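Local coordinates for protein PHO85 cyclin-10 (Saccharomyces cerevisiae, PDB 4KRD) that serves as a cyclin partner of the kinase PHO85, forming a complex that phosphorylates and negatively regulates glycogen synthase GSY2, at residues 107-112 against 138-143; 82-87 against 131-136. All coordinates share one frame; numbering follows the deposited sequence.

Both interactions lean on helix 130-148 in the cyclin domain, one piece of the longer PCL10 protein. Interaction 1 is centred about 3 Å from the centre of the chain and joins that helix to helix 99-113 by buried packing of aliphatic side chains, one of them also resting on a backbone carbonyl. Interaction 2, centred about 12 Å from the chain centre, brings in the start of helix 84-95 and is partly buried; here the chemistry is mixed, with an imidazole over a phenyl ring and a serine hydroxyl against a valine methyl. The two contacts touch: Ile138 CG1 lies 3.6 Å from Phe87 CE2. Packing therefore runs continuously from the helix start into the core.

Interaction 1: residues 107-112 against 138-143; sequences FLIDTL and IAAVRL
Leu108 meets the one flat group at this contact, the backbone carbonyl of Ala140: its CD1 methyl rests 3.7 Å from Ala140 O, and no aromatic ring or side-chain amide or carboxylate takes part across the contact. The two helices pass with their short axes 10.0 Å apart and their N-to-C directions at 121°. With CD1 anti to its own CA (chi2 178°), the Leu108 chain runs out extended toward helix 130-148, and the same methyl comes 4.0 Å from Leu143 CB, the two leucines crossing at about a right angle. Ile109 covers the other part of the contact. A chi1 of 62° wedges CG1 between the backbone N and the carbonyl carbon, while the CG2 branch faces Ala140 and touches its CB at 4.2 Å. The small side chain of Ala140 leaves its backbone oxygen accessible to Leu108, and the CA atoms of Leu108 and Ala140 are 6.4 Å apart. Leu143 alone of the contact also packs on an apolar side chain of another protein's chain. The crossing lies near the centre of the helical bundle, where Phe43, Thr46 and Ile47 of helix 36-54 pack on Ile109, and Leu176 of helix 166-180 packs on Leu143.

Interaction 2: residues 82-87 against 131-136; sequences LSSADF and KEVHRM
Ser84 and His134 bring the backbones nearest, with CA atoms 6.7 Å apart, where the first turn of helix 84-95 faces the early part of helix 130-148. The main side-chain pair is Phe87 with His134. Phe87 CG lies anti to its backbone N (chi1 -174°), which turns the ring toward helix 130-148; His134 has the same first torsion, and its imidazole reaches over one face of the phenyl ring, a corner of it above the ring centre. The rings are 4.2 Å apart between centroids and their planes are inclined by 34°, an oblique pairing intermediate between parallel and perpendicular. Beside this pair, Ser84 OG lies 3.3 Å from Val133 CG1, a close hydroxyl-to-methyl contact. Ser83 fixes the helix start: it is the N-cap, and Asp86 N donates to Ser83 OG at 3.3 Å with an N-H to acceptor angle of 160°. The backbone bond Phe87 N to Ser83 O, 2.9 Å, belongs to the first turn of the helix. Ile137 of helix 130-148 also packs on Phe87, Met76 and Pro80 pack on His134, and Ile47 and Leu51 of helix 36-54 lie against Val133. The arrangement is helix-to-helix packing within the mainly helical cyclin domain, joining the N-cap end of helix 84-95 to helix 130-148.

Interaction 1: residues 107-112 against 138-143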
loop_
_atom_site.group_PDB
_atom_site.type_symbol
_atom_site.label_atom_id
_atom_site.label_comp_id
_atom_site.label_asym_id
_atom_site.label_seq_id
_atom_site.Cartn_x
_atom_site.Cartn_y
_atom_site.Cartn_z
ATOM N N PHE B 107 -6.116 -7.738 -14.804
ATOM C CA PHE B 107 -4.901 -8.387 -14.343
ATOM C C PHE B 107 -5.166 -9.340 -13.187
ATOM O O PHE B 107 -4.490 -10.358 -13.058
ATOM C CB PHE B 107 -3.797 -7.390 -13.945
ATOM C CG PHE B 107 -2.507 -8.074 -13.613
ATOM C CD1 PHE B 107 -1.650 -8.484 -14.631
ATOM C CD2 PHE B 107 -2.175 -8.372 -12.297
ATOM C CE1 PHE B 107 -0.469 -9.159 -14.343
ATOM C CE2 PHE B 107 -0.995 -9.060 -11.999
ATOM C CZ PHE B 107 -0.143 -9.449 -13.026
ATOM N N LEU B 108 -6.137 -9.015 -12.335
ATOM C CA LEU B 108 -6.496 -9.912 -11.238
ATOM C C LEU B 108 -6.994 -11.263 -11.775
ATOM O O LEU B 108 -6.621 -12.326 -11.267
ATOM C CB LEU B 108 -7.540 -9.271 -10.301
ATOM C CG LEU B 108 -7.080 -8.040 -9.499
ATOM C CD1 LEU B 108 -8.223 -7.465 -8.648
ATOM C CD2 LEU B 108 -5.877 -8.379 -8.619
ATOM N N ILE B 109 -7.839 -11.233 -12.804
ATOM C CA ILE B 109 -8.290 -12.490 -13.379
ATOM C C ILE B 109 -7.156 -13.200 -14.137
ATOM O O ILE B 109 -7.043 -14.424 -14.072
ATOM C CB ILE B 109 -9.572 -12.326 -14.240
ATOM C CG1 ILE B 109 -9.324 -11.396 -15.424
ATOM C CG2 ILE B 109 -10.737 -11.799 -13.391
ATOM C CD1 ILE B 109 -10.426 -11.503 -16.501
ATOM N N ASP B 110 -6.318 -12.424 -14.830
ATOM C CA ASP B 110 -5.076 -12.912 -15.457
ATOM C C ASP B 110 -4.236 -13.706 -14.478
ATOM O O ASP B 110 -3.779 -14.795 -14.774
ATOM C CB ASP B 110 -4.184 -11.740 -15.912
ATOM C CG ASP B 110 -4.655 -11.079 -17.205
ATOM O OD1 ASP B 110 -5.306 -11.752 -18.030
ATOM O OD2 ASP B 110 -4.332 -9.879 -17.400
ATOM N N THR B 111 -3.993 -13.130 -13.300
ATOM C CA THR B 111 -3.082 -13.768 -12.370
ATOM C C THR B 111 -3.730 -14.947 -11.643
ATOM O O THR B 111 -3.043 -15.856 -11.173
ATOM C CB THR B 111 -2.448 -12.732 -11.397
ATOM O OG1 THR B 111 -1.299 -13.307 -10.760
ATOM C CG2 THR B 111 -3.460 -12.297 -10.355
ATOM N N LEU B 112 -5.055 -14.943 -11.552
ATOM C CA LEU B 112 -5.753 -16.095 -10.993
ATOM C C LEU B 112 -5.682 -17.305 -11.946
ATOM O O LEU B 112 -5.476 -18.455 -11.517
ATOM C CB LEU B 112 -7.214 -15.736 -10.690
ATOM C CG LEU B 112 -8.140 -16.829 -10.137
ATOM C CD1 LEU B 112 -7.523 -17.578 -8.947
ATOM C CD2 LEU B 112 -9.534 -16.268 -9.786
ATOM N N ILE B 138 -17.878 -9.080 -10.268
ATOM C CA ILE B 138 -18.152 -8.336 -9.048
ATOM C C ILE B 138 -16.903 -8.215 -8.161
ATOM O O ILE B 138 -16.511 -7.117 -7.774
ATOM C CB ILE B 138 -19.289 -9.008 -8.276
ATOM C CG1 ILE B 138 -20.593 -8.906 -9.080
ATOM C CG2 ILE B 138 -19.488 -8.358 -6.914
ATOM C CD1 ILE B 138 -21.777 -9.515 -8.366
ATOM N N ALA B 139 -16.285 -9.347 -7.847
ATOM C CA ALA B 139 -15.103 -9.364 -6.970
ATOM C C ALA B 139 -13.901 -8.615 -7.542
ATOM O O ALA B 139 -13.230 -7.848 -6.828
ATOM C CB ALA B 139 -14.719 -10.815 -6.648
ATOM N N ALA B 140 -13.609 -8.831 -8.829
ATOM C CA ALA B 140 -12.422 -8.233 -9.445
ATOM C C ALA B 140 -12.549 -6.720 -9.549
ATOM O O ALA B 140 -11.575 -5.983 -9.355
ATOM C CB ALA B 140 -12.147 -8.859 -10.816
ATOM N N VAL B 141 -13.753 -6.244 -9.850
ATOM C CA VAL B 141 -13.958 -4.805 -9.888
ATOM C C VAL B 141 -13.825 -4.215 -8.489
ATOM O O VAL B 141 -13.185 -3.198 -8.322
ATOM C CB VAL B 141 -15.309 -4.400 -10.513
ATOM C CG1 VAL B 141 -15.585 -2.906 -10.278
ATOM C CG2 VAL B 141 -15.322 -4.744 -12.016
ATOM N N ARG B 142 -14.419 -4.864 -7.494
ATOM C CA ARG B 142 -14.449 -4.311 -6.141
ATOM C C ARG B 142 -13.055 -4.275 -5.542
ATOM O O ARG B 142 -12.637 -3.266 -4.972
ATOM C CB ARG B 142 -15.425 -5.099 -5.248
ATOM C CG ARG B 142 -15.499 -4.603 -3.794
ATOM C CD ARG B 142 -15.998 -3.156 -3.699
ATOM N NE ARG B 142 -16.394 -2.810 -2.331
ATOM C CZ ARG B 142 -16.740 -1.589 -1.944
ATOM N NH1 ARG B 142 -16.732 -0.597 -2.822
ATOM N NH2 ARG B 142 -17.085 -1.361 -0.687
ATOM N N LEU B 143 -12.319 -5.371 -5.697
ATOM C CA LEU B 143 -10.959 -5.469 -5.176
ATOM C C LEU B 143 -10.070 -4.447 -5.876
ATOM O O LEU B 143 -9.233 -3.789 -5.255
ATOM C CB LEU B 143 -10.428 -6.900 -5.388
ATOM C CG LEU B 143 -9.474 -7.484 -4.350
ATOM C CD1 LEU B 143 -9.918 -7.101 -2.945
ATOM C CD2 LEU B 143 -9.374 -9.014 -4.487
#

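Interaction 2: residues 82-87 against 131-136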
loop_
_atom_site.group_PDB
_atom_site.type_symbol
_atom_site.label_atom_id
_atom_site.label_comp_id
_atom_site.label_asym_id
_atom_site.label_seq_id
_atom_site.Cartn_x
_atom_site.Cartn_y
_atom_site.Cartn_z
ATOM N N LEU B 82 -28.541 -10.097 -16.277
ATOM C CA LEU B 82 -27.842 -9.400 -17.348
ATOM C C LEU B 82 -26.655 -10.208 -17.875
ATOM O O LEU B 82 -26.018 -10.951 -17.128
ATOM C CB LEU B 82 -27.361 -8.035 -16.857
ATOM C CG LEU B 82 -28.404 -7.039 -16.340
ATOM C CD1 LEU B 82 -27.719 -5.781 -15.817
ATOM C CD2 LEU B 82 -29.427 -6.679 -17.412
ATOM N N SER B 83 -26.359 -10.065 -19.164
ATOM C CA SER B 83 -25.172 -10.690 -19.736
ATOM C C SER B 83 -23.939 -10.039 -19.123
ATOM O O SER B 83 -24.051 -9.007 -18.465
ATOM C CB SER B 83 -25.147 -10.501 -21.252
ATOM O OG SER B 83 -25.128 -9.126 -21.587
ATOM N N SER B 84 -22.764 -10.623 -19.348
ATOM C CA SER B 84 -21.520 -10.011 -18.867
ATOM C C SER B 84 -21.338 -8.587 -19.382
ATOM O O SER B 84 -20.981 -7.681 -18.622
ATOM C CB SER B 84 -20.301 -10.849 -19.265
ATOM O OG SER B 84 -20.281 -12.062 -18.554
ATOM N N ALA B 85 -21.571 -8.391 -20.677
ATOM C CA ALA B 85 -21.366 -7.081 -21.288
ATOM C C ALA B 85 -22.322 -6.044 -20.707
ATOM O O ALA B 85 -21.919 -4.925 -20.403
ATOM C CB ALA B 85 -21.514 -7.165 -22.796
ATOM N N ASP B 86 -23.586 -6.425 -20.534
ATOM C CA ASP B 86 -24.588 -5.500 -20.010
ATOM C C ASP B 86 -24.377 -5.228 -18.520
ATOM O O ASP B 86 -24.657 -4.134 -18.036
ATOM C CB ASP B 86 -26.007 -6.037 -20.238
ATOM C CG ASP B 86 -26.391 -6.100 -21.713
ATOM O OD1 ASP B 86 -25.793 -5.361 -22.525
ATOM O OD2 ASP B 86 -27.300 -6.891 -22.058
ATOM N N PHE B 87 -23.905 -6.235 -17.794
ATOM C CA PHE B 87 -23.638 -6.087 -16.370
ATOM C C PHE B 87 -22.513 -5.077 -16.179
ATOM O O PHE B 87 -22.572 -4.207 -15.307
ATOM C CB PHE B 87 -23.259 -7.433 -15.764
ATOM C CG PHE B 87 -23.107 -7.408 -14.272
ATOM C CD1 PHE B 87 -24.077 -6.815 -13.475
ATOM C CD2 PHE B 87 -22.009 -8.010 -13.662
ATOM C CE1 PHE B 87 -23.953 -6.798 -12.089
ATOM C CE2 PHE B 87 -21.874 -8.005 -12.280
ATOM C CZ PHE B 87 -22.852 -7.390 -11.486
ATOM N N LYS B 131 -20.767 -20.241 -15.169
ATOM C CA LYS B 131 -21.507 -19.975 -13.940
ATOM C C LYS B 131 -20.674 -19.240 -12.871
ATOM O O LYS B 131 -21.207 -18.837 -11.832
ATOM C CB LYS B 131 -22.103 -21.260 -13.370
ATOM C CG LYS B 131 -23.155 -21.889 -14.276
ATOM C CD LYS B 131 -24.172 -22.683 -13.478
ATOM C CE LYS B 131 -25.384 -23.040 -14.328
ATOM N NZ LYS B 131 -26.503 -23.535 -13.480
ATOM N N GLU B 132 -19.383 -19.067 -13.136
ATOM C CA GLU B 132 -18.487 -18.374 -12.189
ATOM C C GLU B 132 -18.226 -16.935 -12.606
ATOM O O GLU B 132 -17.709 -16.134 -11.810
ATOM C CB GLU B 132 -17.174 -19.150 -12.043
ATOM C CG GLU B 132 -17.370 -20.491 -11.318
ATOM C CD GLU B 132 -16.304 -21.539 -11.625
ATOM O OE1 GLU B 132 -15.400 -21.277 -12.448
ATOM O OE2 GLU B 132 -16.380 -22.641 -11.035
ATOM N N VAL B 133 -18.611 -16.590 -13.834
ATOM C CA VAL B 133 -18.241 -15.296 -14.411
ATOM C C VAL B 133 -18.866 -14.069 -13.735
ATOM O O VAL B 133 -18.175 -13.076 -13.471
ATOM C CB VAL B 133 -18.516 -15.237 -15.924
ATOM C CG1 VAL B 133 -18.399 -13.800 -16.425
ATOM C CG2 VAL B 133 -17.560 -16.175 -16.670
ATOM N N HIS B 134 -20.163 -14.136 -13.448
ATOM C CA HIS B 134 -20.879 -12.987 -12.892
ATOM C C HIS B 134 -20.296 -12.531 -11.541
ATOM O O HIS B 134 -20.029 -11.342 -11.323
ATOM C CB HIS B 134 -22.361 -13.341 -12.748
ATOM C CG HIS B 134 -23.225 -12.189 -12.346
ATOM N ND1 HIS B 134 -23.762 -12.066 -11.080
ATOM C CD2 HIS B 134 -23.646 -11.105 -13.038
ATOM C CE1 HIS B 134 -24.478 -10.959 -11.012
ATOM N NE2 HIS B 134 -24.421 -10.354 -12.185
ATOM N N ARG B 135 -20.095 -13.483 -10.641
ATOM C CA ARG B 135 -19.568 -13.177 -9.316
ATOM C C ARG B 135 -18.083 -12.827 -9.369
ATOM O O ARG B 135 -17.596 -12.075 -8.527
ATOM C CB ARG B 135 -19.816 -14.341 -8.353
ATOM C CG ARG B 135 -21.286 -14.498 -7.960
ATOM C CD ARG B 135 -21.466 -15.623 -6.949
ATOM N NE ARG B 135 -22.846 -15.724 -6.489
ATOM C CZ ARG B 135 -23.259 -16.551 -5.540
ATOM N NH1 ARG B 135 -22.398 -17.354 -4.929
ATOM N NH2 ARG B 135 -24.539 -16.565 -5.191
ATOM N N MET B 136 -17.371 -13.386 -10.346
ATOM C CA MET B 136 -15.961 -13.057 -10.554
ATOM C C MET B 136 -15.779 -11.594 -10.955
ATOM O O MET B 136 -14.855 -10.921 -10.499
ATOM C CB MET B 136 -15.351 -13.974 -11.614
ATOM C CG MET B 136 -13.869 -13.737 -11.881
ATOM S SD MET B 136 -12.794 -14.104 -10.469
ATOM C CE MET B 136 -13.111 -15.854 -10.253
#